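Local coordinates for molybdenum ABC transporter, periplasmic molybdenum-binding protein (Vibrio cholerae, PDB 4RXL) that holds a bound tungstate ion and probably hands molybdate or tungstate to an ABC transporter as its periplasmic solute-binding component, at residues R45-G50 and N65-K70; A53-S58 and Y197-L202; S85-R90 and V184-A189; T109-S114 and P141-R146. All blocks are in the same frame, centred on the assembly; numbering follows the deposited sequence.

Contacts 1 and 2 lie on one side of the chain's centre, contacts 3 and 4 on the other. Contacts 1 and 2 touch, centres 11 Å apart: helices 40-49 and 61-69 of contact 1 pack over the antiparallel strands 55-57 and 195-201 of contact 2, and their segments alternate along the chain. Contacts 2 and 3 have centres about 26 Å apart, yet strand 78-91 neighbours strand 195-201, so one curled sheet reaches both. Contact 4, centres about 17 Å apart from contact 3, joins the ends of helices 104-111 and 140-143. Contact 4 nests inside contact 3, and contact 3 inside contact 2. Tungstate lies between the two parts, as in two-lobed periplasmic binding proteins of this family.

Contact 1. Residues R45-G50 and N65-K70; sequences RQIEAG and NYLVEK
Polar contacts between these two roughly aligned helices centre on Glu-48. Its CG is anti to the backbone N (chi1 177°) and the chain runs on extended, which carries the carboxylate across to the neighbouring helix. There Tyr-66 OH donates a short hydrogen bond of 2.5 Å to Glu-48 OE1. The acceptor lies at the edge of the tyrosine ring, in its plane, while the carboxylate plane stands almost perpendicular to the ring, at 89°. The other oxygen, Glu-48 OE2, forms a salt bridge with Lys-70 NZ at 3.3 Å, its hydrogen bond weak. The lysine chain, bent at chi2, also lays its CE 3.4 Å above the plane of the Tyr-66 ring, offset toward the rim. One water extends the network, accepting from Arg-45 NE and donating to Tyr-66 OH, so the phenol both gives and receives a bond.

Apolar packing runs beneath this. Ile-47 and Leu-67 cross at about a right angle, Ile-47 CG2 lying 4.1 Å from Leu-67 CD1.

The short helical segments approach to 10.4 Å between axes and cross at -21°. Helix 40-49 closes with a Schellman motif at Gly-50. Helix 40-49, strand 55-57 and helix 61-69 follow in chain order, the alternation of this alpha/beta fold, and both helices layer on the sheet, Ile-47 and Leu-67 resting on Phe-56; Trp-63 meets the Tyr-66 ring edge-to-face.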
loop_
_atom_site.group_PDB
_atom_site.type_symbol
_atom_site.label_atom_id
_atom_site.label_comp_id
_atom_site.label_asym_id
_atom_site.label_seq_id
_atom_site.Cartn_x
_atom_site.Cartn_y
_atom_site.Cartn_z
ATOM N N ARG A 45 -3.575 13.585 5.649
ATOM C CA ARG A 45 -4.382 14.466 6.455
ATOM C C ARG A 45 -3.594 15.048 7.611
ATOM O O ARG A 45 -3.805 16.175 7.999
ATOM C CB ARG A 45 -5.655 13.763 6.948
ATOM C CG ARG A 45 -6.600 13.513 5.800
ATOM C CD ARG A 45 -7.730 12.594 6.157
ATOM N NE ARG A 45 -8.836 12.754 5.204
ATOM C CZ ARG A 45 -9.725 11.812 4.887
ATOM N NH1 ARG A 45 -9.653 10.588 5.403
ATOM N NH2 ARG A 45 -10.694 12.104 4.023
ATOM N N GLN A 46 -2.642 14.263 8.084
ATOM C CA GLN A 46 -1.717 14.740 9.109
ATOM C C GLN A 46 -0.795 15.820 8.591
ATOM O O GLN A 46 -0.618 16.872 9.227
ATOM C CB GLN A 46 -0.842 13.584 9.531
ATOM C CG GLN A 46 -1.512 12.591 10.424
ATOM C CD GLN A 46 -0.780 12.627 11.693
ATOM O OE1 GLN A 46 0.185 11.887 11.877
ATOM N NE2 GLN A 46 -1.096 13.621 12.496
ATOM N N ILE A 47 -0.220 15.547 7.404
ATOM C CA ILE A 47 0.575 16.579 6.708
ATOM C C ILE A 47 -0.224 17.887 6.476
ATOM O O ILE A 47 0.263 18.983 6.713
ATOM C CB ILE A 47 1.125 16.032 5.390
ATOM C CG1 ILE A 47 2.104 14.870 5.662
ATOM C CG2 ILE A 47 1.779 17.122 4.557
ATOM C CD1 ILE A 47 2.464 14.047 4.447
ATOM N N GLU A 48 -1.468 17.758 6.015
ATOM C CA GLU A 48 -2.345 18.920 5.825
ATOM C C GLU A 48 -2.549 19.707 7.108
ATOM O O GLU A 48 -2.530 20.912 7.086
ATOM C CB GLU A 48 -3.688 18.493 5.248
ATOM C CG GLU A 48 -4.685 19.633 5.084
ATOM C CD GLU A 48 -6.028 19.153 4.568
ATOM O OE1 GLU A 48 -6.377 17.992 4.834
ATOM O OE2 GLU A 48 -6.716 19.923 3.884
ATOM N N ALA A 49 -2.697 18.991 8.227
ATOM C CA ALA A 49 -2.805 19.604 9.543
ATOM C C ALA A 49 -1.516 20.280 10.053
ATOM O O ALA A 49 -1.552 21.043 11.013
ATOM C CB ALA A 49 -3.268 18.537 10.522
ATOM N N GLY A 50 -0.385 20.018 9.390
ATOM C CA GLY A 50 0.844 20.736 9.733
ATOM C C GLY A 50 1.982 19.857 10.201
ATOM O O GLY A 50 3.043 20.379 10.536
ATOM N N ASN A 65 -1.906 13.967 -4.871
ATOM C CA ASN A 65 -2.541 15.095 -5.552
ATOM C C ASN A 65 -3.429 15.959 -4.622
ATOM O O ASN A 65 -3.577 17.162 -4.830
ATOM C CB ASN A 65 -3.342 14.616 -6.758
ATOM C CG ASN A 65 -3.817 15.759 -7.630
ATOM O OD1 ASN A 65 -3.023 16.491 -8.227
ATOM N ND2 ASN A 65 -5.124 15.925 -7.695
ATOM N N TYR A 66 -3.965 15.334 -3.577
ATOM C CA TYR A 66 -4.651 16.041 -2.502
ATOM C C TYR A 66 -3.767 17.146 -1.913
ATOM O O TYR A 66 -4.203 18.292 -1.751
ATOM C CB TYR A 66 -5.016 15.034 -1.429
ATOM C CG TYR A 66 -5.752 15.577 -0.242
ATOM C CD1 TYR A 66 -7.126 15.713 -0.273
ATOM C CD2 TYR A 66 -5.084 15.909 0.932
ATOM C CE1 TYR A 66 -7.823 16.206 0.814
ATOM C CE2 TYR A 66 -5.772 16.391 2.038
ATOM C CZ TYR A 66 -7.139 16.535 1.968
ATOM O OH TYR A 66 -7.839 17.060 3.031
ATOM N N LEU A 67 -2.519 16.786 -1.621
ATOM C CA LEU A 67 -1.543 17.774 -1.158
ATOM C C LEU A 67 -1.146 18.811 -2.174
ATOM O O LEU A 67 -0.895 19.935 -1.817
ATOM C CB LEU A 67 -0.296 17.073 -0.606
ATOM C CG LEU A 67 -0.573 16.121 0.559
ATOM C CD1 LEU A 67 0.738 15.448 0.955
ATOM C CD2 LEU A 67 -1.224 16.825 1.752
ATOM N N VAL A 68 -1.112 18.449 -3.453
ATOM C CA VAL A 68 -0.845 19.438 -4.479
ATOM C C VAL A 68 -2.001 20.436 -4.527
ATOM O O VAL A 68 -1.801 21.644 -4.569
ATOM C CB VAL A 68 -0.657 18.771 -5.859
ATOM C CG1 VAL A 68 -0.588 19.797 -6.975
ATOM C CG2 VAL A 68 0.588 17.904 -5.861
ATOM N N GLU A 69 -3.212 19.901 -4.521
ATOM C CA GLU A 69 -4.412 20.727 -4.594
ATOM C C GLU A 69 -4.516 21.715 -3.442
ATOM O O GLU A 69 -4.996 22.838 -3.626
ATOM C CB GLU A 69 -5.650 19.835 -4.627
ATOM C CG GLU A 69 -5.892 19.216 -5.998
ATOM C CD GLU A 69 -7.034 18.218 -5.997
ATOM O OE1 GLU A 69 -7.755 18.122 -4.979
ATOM O OE2 GLU A 69 -7.217 17.535 -7.027
ATOM N N LYS A 70 -4.065 21.289 -2.255
ATOM C CA LYS A 70 -4.089 22.146 -1.068
ATOM C C LYS A 70 -2.925 23.138 -1.034
ATOM O O LYS A 70 -2.848 23.963 -0.140
ATOM C CB LYS A 70 -4.070 21.316 0.213
ATOM C CG LYS A 70 -5.173 20.311 0.395
ATOM C CD LYS A 70 -6.553 20.878 0.539
ATOM C CE LYS A 70 -7.564 19.738 0.581
ATOM N NZ LYS A 70 -8.830 20.049 1.298
HETATM O O HOH W 1 -9.595 15.545 4.740
#

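Contact 2. Residues A53-S58 and Y197-L202; sequences ADLFIS and YPLAQL
Four backbone hydrogen bonds join the antiparallel segments 53-58 and 197-202. Phe-56 and Ala-200 form the hydrogen-bonded pair: Ala-200 N reaches Phe-56 O at 2.8 Å, nearly straight at 174°, and Phe-56 N returns a bond to Ala-200 O at 3.0 Å. Leu-202 N to Asp-54 O (2.9 Å) and Ser-58 N to Pro-198 O (3.1 Å) continue the ladder at its two ends. The first of these comes from above the carbonyl plane of Asp-54, the second almost along the C=O axis of Pro-198.

Side chains pack from both faces. On the Ile-57 face, Leu-199 has CG anti to its backbone N and brings CD1 to 3.7 Å from Ile-57 CG1. Leu-202 folds back over the other side, CD1 lying 3.9 Å from Phe-56 CB. At the far end, Tyr-197 has CG beside its backbone N (chi1 -69°), so that its CD2 comes within 3.2 Å of Ser-58 O.

Further out, strand 6-11 flanks strand 55-57 in parallel, bonding through His-7, Tyr-9 and Ala-11, and helix 206-215 covers Leu-55 and Leu-199. Asp-54 is held by His-7 N, Asn-203 and a salt bridge to Lys-205.

Tyr-197 OH bonds to Ser-13 OG and Asn-84 ND2. Since Ser-13 lines the tungstate pocket, this buried tyrosine serves as a second-shell residue that probably helps fix the orientation of the serine hydroxyl beside the anion.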
loop_
_atom_site.group_PDB
_atom_site.type_symbol
_atom_site.label_atom_id
_atom_site.label_comp_id
_atom_site.label_asym_id
_atom_site.label_seq_id
_atom_site.Cartn_x
_atom_site.Cartn_y
_atom_site.Cartn_z
ATOM N N ALA A 53 6.940 17.048 7.792
ATOM C CA ALA A 53 7.099 15.993 6.841
ATOM C C ALA A 53 7.863 16.614 5.707
ATOM O O ALA A 53 7.528 17.698 5.258
ATOM C CB ALA A 53 5.757 15.483 6.368
ATOM N N ASP A 54 8.943 15.967 5.313
ATOM C CA ASP A 54 9.754 16.438 4.196
ATOM C C ASP A 54 9.374 15.730 2.913
ATOM O O ASP A 54 9.418 16.318 1.844
ATOM C CB ASP A 54 11.229 16.253 4.524
ATOM C CG ASP A 54 11.663 17.104 5.723
ATOM O OD1 ASP A 54 11.762 18.346 5.572
ATOM O OD2 ASP A 54 11.893 16.548 6.832
ATOM N N LEU A 55 9.015 14.471 3.034
ATOM C CA LEU A 55 8.671 13.606 1.897
ATOM C C LEU A 55 7.465 12.789 2.241
ATOM O O LEU A 55 7.310 12.366 3.406
ATOM C CB LEU A 55 9.803 12.615 1.590
ATOM C CG LEU A 55 11.184 13.107 1.157
ATOM C CD1 LEU A 55 12.086 11.902 0.961
ATOM C CD2 LEU A 55 11.076 13.916 -0.113
ATOM N N PHE A 56 6.667 12.508 1.222
ATOM C CA PHE A 56 5.474 11.666 1.339
ATOM C C PHE A 56 5.383 10.651 0.222
ATOM O O PHE A 56 5.451 10.994 -0.928
ATOM C CB PHE A 56 4.227 12.558 1.326
ATOM C CG PHE A 56 2.893 11.802 1.372
ATOM C CD1 PHE A 56 2.638 10.770 2.267
ATOM C CD2 PHE A 56 1.877 12.169 0.521
ATOM C CE1 PHE A 56 1.384 10.156 2.298
ATOM C CE2 PHE A 56 0.651 11.531 0.535
ATOM C CZ PHE A 56 0.397 10.545 1.438
ATOM N N ILE A 57 5.252 9.383 0.558
ATOM C CA ILE A 57 5.026 8.333 -0.434
ATOM C C ILE A 57 3.633 7.783 -0.199
ATOM O O ILE A 57 3.339 7.217 0.848
ATOM C CB ILE A 57 6.061 7.189 -0.309
ATOM C CG1 ILE A 57 7.475 7.743 -0.568
ATOM C CG2 ILE A 57 5.731 6.010 -1.233
ATOM C CD1 ILE A 57 8.581 6.743 -0.253
ATOM N N SER A 58 2.773 7.936 -1.181
ATOM C CA SER A 58 1.397 7.419 -1.116
ATOM C C SER A 58 1.244 6.125 -1.890
ATOM O O SER A 58 1.978 5.877 -2.836
ATOM C CB SER A 58 0.495 8.477 -1.725
ATOM O OG SER A 58 -0.860 8.088 -1.680
ATOM N N TYR A 197 2.625 4.427 -6.784
ATOM C CA TYR A 197 3.122 5.124 -5.608
ATOM C C TYR A 197 3.831 6.414 -5.956
ATOM O O TYR A 197 4.976 6.385 -6.374
ATOM C CB TYR A 197 4.153 4.248 -4.868
ATOM C CG TYR A 197 3.587 3.029 -4.216
ATOM C CD1 TYR A 197 3.276 1.934 -4.955
ATOM C CD2 TYR A 197 3.390 2.954 -2.813
ATOM C CE1 TYR A 197 2.729 0.799 -4.363
ATOM C CE2 TYR A 197 2.885 1.822 -2.220
ATOM C CZ TYR A 197 2.572 0.729 -2.996
ATOM O OH TYR A 197 2.036 -0.415 -2.429
ATOM N N PRO A 198 3.168 7.543 -5.804
ATOM C CA PRO A 198 3.897 8.793 -5.966
ATOM C C PRO A 198 4.787 9.131 -4.776
ATOM O O PRO A 198 4.479 8.817 -3.637
ATOM C CB PRO A 198 2.792 9.840 -6.084
ATOM C CG PRO A 198 1.631 9.245 -5.394
ATOM C CD PRO A 198 1.735 7.747 -5.549
ATOM N N LEU A 199 5.861 9.849 -5.067
ATOM C CA LEU A 199 6.754 10.400 -4.080
ATOM C C LEU A 199 6.621 11.902 -4.203
ATOM O O LEU A 199 6.905 12.471 -5.276
ATOM C CB LEU A 199 8.174 9.952 -4.372
ATOM C CG LEU A 199 9.339 10.688 -3.718
ATOM C CD1 LEU A 199 9.339 10.467 -2.211
ATOM C CD2 LEU A 199 10.641 10.238 -4.351
ATOM N N ALA A 200 6.181 12.542 -3.122
ATOM C CA ALA A 200 5.998 13.992 -3.090
ATOM C C ALA A 200 7.080 14.656 -2.247
ATOM O O ALA A 200 7.338 14.238 -1.112
ATOM C CB ALA A 200 4.622 14.312 -2.542
ATOM N N GLN A 201 7.692 15.706 -2.771
ATOM C CA GLN A 201 8.702 16.427 -2.053
ATOM C C GLN A 201 8.011 17.679 -1.493
ATOM O O GLN A 201 7.550 18.524 -2.271
ATOM C CB GLN A 201 9.838 16.794 -3.022
ATOM C CG GLN A 201 11.085 17.329 -2.358
ATOM C CD GLN A 201 12.135 17.783 -3.372
ATOM O OE1 GLN A 201 12.344 17.120 -4.387
ATOM N NE2 GLN A 201 12.780 18.921 -3.104
ATOM N N LEU A 202 7.941 17.824 -0.176
ATOM C CA LEU A 202 7.123 18.860 0.450
ATOM C C LEU A 202 7.855 20.191 0.690
ATOM O O LEU A 202 7.258 21.175 1.135
ATOM C CB LEU A 202 6.528 18.310 1.753
ATOM C CG LEU A 202 5.454 17.247 1.521
ATOM C CD1 LEU A 202 5.664 16.048 2.409
ATOM C CD2 LEU A 202 4.076 17.853 1.753
#

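Contact 3. Residues S85-R90 and V184-A189; sequences SLVLIR and VTAFSA
With CG anti to its carbonyl carbon (chi1 -68°), Phe-187 swings its ring back along the neighbouring strand, and the CD2-CE2 side lies edge-on to the backbone of Leu-86 and Val-87. Leu-86, its CG anti to the backbone N, meets that same side obliquely, CD2 to Phe-187 CD2 at 3.9 Å. Arg-90 holds CG in the crowded position between backbone N and carbonyl carbon (chi1 65°) and then runs extended. The stem from CB to CD thus crosses Val-184 at about a right angle, with Arg-90 CG 3.7 Å from Val-184 CG2, while its NH1 is bonded to Thr-92 O.

The strands are antiparallel and carry a classic beta bulge: Val-184 and Thr-185 both face Leu-88. Leu-88 O takes a strong bond from Val-184 N at 2.7 Å and only a weak one from Thr-185 N at 3.5 Å. In return Leu-88 N reaches Thr-185 O at 2.9 Å, nearly straight at 173°. Phe-187 N to Leu-86 O closes the ladder.

On its other edge the 85-90 segment bonds to strand 168-171. The side chain of Leu-86 is about 4 Å from that of Tyr-171 and about 5 Å from that of Ala-126, both of the tungstate pocket. The bulge thus puts two donors on one carbonyl, while beyond the ladder a water accepts from Leu-86 N and donates to Phe-187 O.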
loop_
_atom_site.group_PDB
_atom_site.type_symbol
_atom_site.label_atom_id
_atom_site.label_comp_id
_atom_site.label_asym_id
_atom_site.label_seq_id
_atom_site.Cartn_x
_atom_site.Cartn_y
_atom_site.Cartn_z
ATOM N N SER A 85 0.566 -4.798 -7.432
ATOM C CA SER A 85 -0.645 -5.490 -7.804
ATOM C C SER A 85 -1.366 -5.877 -6.533
ATOM O O SER A 85 -0.829 -5.798 -5.418
ATOM C CB SER A 85 -0.355 -6.678 -8.695
ATOM O OG SER A 85 0.359 -7.659 -7.995
ATOM N N LEU A 86 -2.612 -6.303 -6.696
ATOM C CA LEU A 86 -3.514 -6.616 -5.588
ATOM C C LEU A 86 -3.819 -8.124 -5.570
ATOM O O LEU A 86 -4.055 -8.736 -6.625
ATOM C CB LEU A 86 -4.813 -5.838 -5.772
ATOM C CG LEU A 86 -5.687 -5.555 -4.551
ATOM C CD1 LEU A 86 -5.050 -4.484 -3.699
ATOM C CD2 LEU A 86 -7.062 -5.113 -5.004
ATOM N N VAL A 87 -3.790 -8.698 -4.365
ATOM C CA VAL A 87 -3.993 -10.120 -4.184
ATOM C C VAL A 87 -4.975 -10.452 -3.073
ATOM O O VAL A 87 -5.253 -9.655 -2.172
ATOM C CB VAL A 87 -2.660 -10.850 -3.930
ATOM C CG1 VAL A 87 -1.733 -10.662 -5.131
ATOM C CG2 VAL A 87 -1.985 -10.364 -2.661
ATOM N N LEU A 88 -5.513 -11.659 -3.211
ATOM C CA LEU A 88 -6.362 -12.268 -2.228
ATOM C C LEU A 88 -5.493 -13.270 -1.499
ATOM O O LEU A 88 -4.887 -14.165 -2.117
ATOM C CB LEU A 88 -7.527 -12.962 -2.911
ATOM C CG LEU A 88 -8.575 -13.615 -2.000
ATOM C CD1 LEU A 88 -9.288 -12.575 -1.138
ATOM C CD2 LEU A 88 -9.542 -14.355 -2.885
ATOM N N ILE A 89 -5.450 -13.136 -0.181
ATOM C CA ILE A 89 -4.670 -14.029 0.677
ATOM C C ILE A 89 -5.517 -14.785 1.696
ATOM O O ILE A 89 -6.626 -14.383 2.027
ATOM C CB ILE A 89 -3.537 -13.278 1.417
ATOM C CG1 ILE A 89 -4.055 -12.089 2.234
ATOM C CG2 ILE A 89 -2.512 -12.714 0.452
ATOM C CD1 ILE A 89 -3.093 -11.652 3.310
ATOM N N ARG A 90 -4.935 -15.875 2.184
ATOM C CA ARG A 90 -5.496 -16.723 3.234
ATOM C C ARG A 90 -4.362 -17.008 4.225
ATOM O O ARG A 90 -3.188 -16.884 3.855
ATOM C CB ARG A 90 -5.977 -18.062 2.633
ATOM C CG ARG A 90 -4.861 -18.927 2.063
ATOM C CD ARG A 90 -5.377 -20.283 1.621
ATOM N NE ARG A 90 -4.343 -21.127 1.012
ATOM C CZ ARG A 90 -3.476 -21.898 1.677
ATOM N NH1 ARG A 90 -3.466 -21.941 3.006
ATOM N NH2 ARG A 90 -2.603 -22.637 0.999
ATOM N N VAL A 184 -4.068 -16.698 -2.681
ATOM C CA VAL A 184 -5.106 -17.503 -3.270
ATOM C C VAL A 184 -5.190 -17.183 -4.763
ATOM O O VAL A 184 -5.206 -18.078 -5.597
ATOM C CB VAL A 184 -6.452 -17.294 -2.564
ATOM C CG1 VAL A 184 -7.529 -18.142 -3.227
ATOM C CG2 VAL A 184 -6.331 -17.666 -1.094
ATOM N N THR A 185 -5.213 -15.897 -5.087
ATOM C CA THR A 185 -5.218 -15.455 -6.470
ATOM C C THR A 185 -4.906 -13.970 -6.499
ATOM O O THR A 185 -4.913 -13.308 -5.469
ATOM C CB THR A 185 -6.563 -15.766 -7.184
ATOM O OG1 THR A 185 -6.376 -15.750 -8.608
ATOM C CG2 THR A 185 -7.630 -14.761 -6.834
ATOM N N ALA A 186 -4.548 -13.472 -7.673
ATOM C CA ALA A 186 -4.306 -12.076 -7.880
ATOM C C ALA A 186 -5.478 -11.502 -8.663
ATOM O O ALA A 186 -6.003 -12.146 -9.567
ATOM C CB ALA A 186 -3.017 -11.893 -8.669
ATOM N N PHE A 187 -5.859 -10.278 -8.326
ATOM C CA PHE A 187 -6.918 -9.576 -9.064
ATOM C C PHE A 187 -6.426 -9.117 -10.431
ATOM O O PHE A 187 -5.253 -8.738 -10.573
ATOM C CB PHE A 187 -7.436 -8.397 -8.236
ATOM C CG PHE A 187 -8.178 -8.822 -7.025
ATOM C CD1 PHE A 187 -9.510 -9.174 -7.114
ATOM C CD2 PHE A 187 -7.527 -8.930 -5.816
ATOM C CE1 PHE A 187 -10.189 -9.579 -6.005
ATOM C CE2 PHE A 187 -8.202 -9.352 -4.697
ATOM C CZ PHE A 187 -9.531 -9.684 -4.797
ATOM N N SER A 188 -7.320 -9.102 -11.412
ATOM C CA SER A 188 -6.942 -8.710 -12.782
ATOM C C SER A 188 -6.636 -7.203 -12.885
ATOM O O SER A 188 -7.138 -6.392 -12.118
ATOM C CB SER A 188 -8.048 -9.093 -13.767
ATOM O OG SER A 188 -9.118 -8.217 -13.589
ATOM N N ALA A 189 -5.836 -6.828 -13.880
ATOM C CA ALA A 189 -5.542 -5.426 -14.145
ATOM C C ALA A 189 -6.797 -4.591 -14.446
ATOM O O ALA A 189 -6.846 -3.407 -14.172
ATOM C CB ALA A 189 -4.566 -5.328 -15.317
HETATM O O HOH W 2 -3.928 -6.471 -9.352
#

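Contact 4. Residues T109-S114 and P141-R146; sequences TALADS and PELESR
Leu-111 overlaps Leu-143 obliquely, tip against tip, with Leu-111 CD1 3.7 Å from Leu-143 CD2. Both leucines carry CG anti to the carbonyl carbon and an extended second torsion, which sends their branches out to meet between the C-terminal ends of helices 104-111 and 140-143. The first of these helices gives way to a type II' beta turn from Leu-111 to Ser-114, with Ala-112 at positive phi (61°) and Ser-114 N bonded back to Leu-111 O at 2.9 Å.

The turn presents its carbonyls to Arg-146. Bent at chi2 and chi3, the arginine chain brings its guanidinium to the turn, and both Ala-112 O and Ser-114 O lie at the edge of that flat group, near its plane. Arg-146 NH2 donates a weak bond to Ala-112 O, 3.3 Å long and bent to 143°. Ser-114 O is close to Arg-146 NH1, but the angle is too poor for a hydrogen bond. The main grip is from Gln-108, one turn back on helix 104-111, whose OE1 accepts from Arg-146 NE and so helps set the rotation of the group. A positive charge beside the carbonyl-rich end of a helix is probably favourable electrostatically.

Past the two segments the chain enters the parallel strands 116-119 and 147-150, joined here by a backbone bond between Arg-146 and Leu-116. Trp-107 of helix 104-111 also packs on Leu-143. The aliphatic base of Leu-111 approaches the guanidinium as well, its CB standing 4.1 Å from Arg-146 NH1.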
loop_
_atom_site.group_PDB
_atom_site.type_symbol
_atom_site.label_atom_id
_atom_site.label_comp_id
_atom_site.label_asym_id
_atom_site.label_seq_id
_atom_site.Cartn_x
_atom_site.Cartn_y
_atom_site.Cartn_z
ATOM N N THR A 109 -18.814 -19.033 1.377
ATOM C CA THR A 109 -18.326 -20.337 1.831
ATOM C C THR A 109 -16.912 -20.279 2.415
ATOM O O THR A 109 -16.650 -20.883 3.454
ATOM C CB THR A 109 -18.348 -21.370 0.684
ATOM O OG1 THR A 109 -19.706 -21.657 0.324
ATOM C CG2 THR A 109 -17.666 -22.675 1.092
ATOM N N ALA A 110 -16.005 -19.590 1.733
ATOM C CA ALA A 110 -14.653 -19.396 2.229
ATOM C C ALA A 110 -14.606 -18.557 3.504
ATOM O O ALA A 110 -13.805 -18.806 4.366
ATOM C CB ALA A 110 -13.790 -18.750 1.161
ATOM N N LEU A 111 -15.424 -17.520 3.547
ATOM C CA LEU A 111 -15.542 -16.673 4.711
ATOM C C LEU A 111 -16.171 -17.410 5.867
ATOM O O LEU A 111 -15.733 -17.279 6.980
ATOM C CB LEU A 111 -16.314 -15.405 4.413
ATOM C CG LEU A 111 -15.580 -14.408 3.499
ATOM C CD1 LEU A 111 -16.424 -13.204 3.159
ATOM C CD2 LEU A 111 -14.253 -13.981 4.110
ATOM N N ALA A 112 -17.190 -18.204 5.580
ATOM C CA ALA A 112 -17.838 -18.947 6.641
ATOM C C ALA A 112 -18.401 -17.944 7.649
ATOM O O ALA A 112 -19.264 -17.166 7.319
ATOM C CB ALA A 112 -16.857 -19.918 7.273
ATOM N N ASP A 113 -17.952 -18.025 8.891
ATOM C CA ASP A 113 -18.461 -17.201 9.953
ATOM C C ASP A 113 -17.504 -16.056 10.268
ATOM O O ASP A 113 -17.577 -15.470 11.315
ATOM C CB ASP A 113 -18.659 -18.044 11.203
ATOM C CG ASP A 113 -19.622 -19.207 10.995
ATOM O OD1 ASP A 113 -20.821 -18.962 10.812
ATOM O OD2 ASP A 113 -19.172 -20.361 11.066
ATOM N N SER A 114 -16.552 -15.817 9.383
ATOM C CA SER A 114 -15.555 -14.761 9.554
ATOM C C SER A 114 -15.734 -13.574 8.593
ATOM O O SER A 114 -16.611 -13.539 7.763
ATOM C CB SER A 114 -14.146 -15.317 9.442
ATOM O OG SER A 114 -13.858 -16.301 10.425
ATOM N N PRO A 141 -22.087 -5.756 -3.251
ATOM C CA PRO A 141 -23.268 -5.662 -2.374
ATOM C C PRO A 141 -23.400 -6.790 -1.338
ATOM O O PRO A 141 -23.855 -6.539 -0.228
ATOM C CB PRO A 141 -24.432 -5.683 -3.363
ATOM C CG PRO A 141 -23.860 -5.105 -4.613
ATOM C CD PRO A 141 -22.464 -5.643 -4.671
ATOM N N GLU A 142 -22.994 -8.006 -1.697
ATOM C CA GLU A 142 -22.941 -9.138 -0.757
ATOM C C GLU A 142 -21.838 -9.042 0.317
ATOM O O GLU A 142 -22.061 -9.403 1.464
ATOM C CB GLU A 142 -22.756 -10.453 -1.522
ATOM C CG GLU A 142 -24.013 -10.952 -2.235
ATOM C CD GLU A 142 -24.015 -10.704 -3.736
ATOM O OE1 GLU A 142 -23.176 -9.927 -4.229
ATOM O OE2 GLU A 142 -24.864 -11.300 -4.428
ATOM N N LEU A 143 -20.654 -8.577 -0.067
ATOM C CA LEU A 143 -19.494 -8.535 0.829
ATOM C C LEU A 143 -19.377 -7.249 1.629
ATOM O O LEU A 143 -18.657 -7.216 2.621
ATOM C CB LEU A 143 -18.204 -8.694 0.015
ATOM C CG LEU A 143 -17.987 -10.064 -0.612
ATOM C CD1 LEU A 143 -16.727 -10.031 -1.455
ATOM C CD2 LEU A 143 -17.898 -11.152 0.444
ATOM N N GLU A 144 -20.027 -6.190 1.151
ATOM C CA GLU A 144 -20.183 -4.917 1.854
ATOM C C GLU A 144 -20.304 -5.093 3.384
ATOM O O GLU A 144 -19.638 -4.412 4.161
ATOM C CB GLU A 144 -21.465 -4.258 1.317
ATOM C CG GLU A 144 -22.012 -3.059 2.077
ATOM C CD GLU A 144 -21.381 -1.756 1.639
ATOM O OE1 GLU A 144 -22.019 -1.033 0.845
ATOM O OE2 GLU A 144 -20.251 -1.461 2.080
ATOM N N SER A 145 -21.162 -6.024 3.799
ATOM C CA SER A 145 -21.487 -6.193 5.210
ATOM C C SER A 145 -20.614 -7.211 5.956
ATOM O O SER A 145 -20.906 -7.524 7.120
ATOM C CB SER A 145 -22.958 -6.608 5.326
ATOM O OG SER A 145 -23.212 -7.833 4.636
ATOM N N ARG A 146 -19.554 -7.710 5.305
ATOM C CA ARG A 146 -18.759 -8.831 5.820
ATOM C C ARG A 146 -17.277 -8.476 5.843
ATOM O O ARG A 146 -16.437 -9.358 5.719
ATOM C CB ARG A 146 -18.940 -10.087 4.944
ATOM C CG ARG A 146 -20.378 -10.496 4.655
ATOM C CD ARG A 146 -20.915 -11.478 5.675
ATOM N NE ARG A 146 -20.956 -12.846 5.145
ATOM C CZ ARG A 146 -20.227 -13.875 5.583
ATOM N NH1 ARG A 146 -19.362 -13.739 6.588
ATOM N NH2 ARG A 146 -20.377 -15.067 5.011
#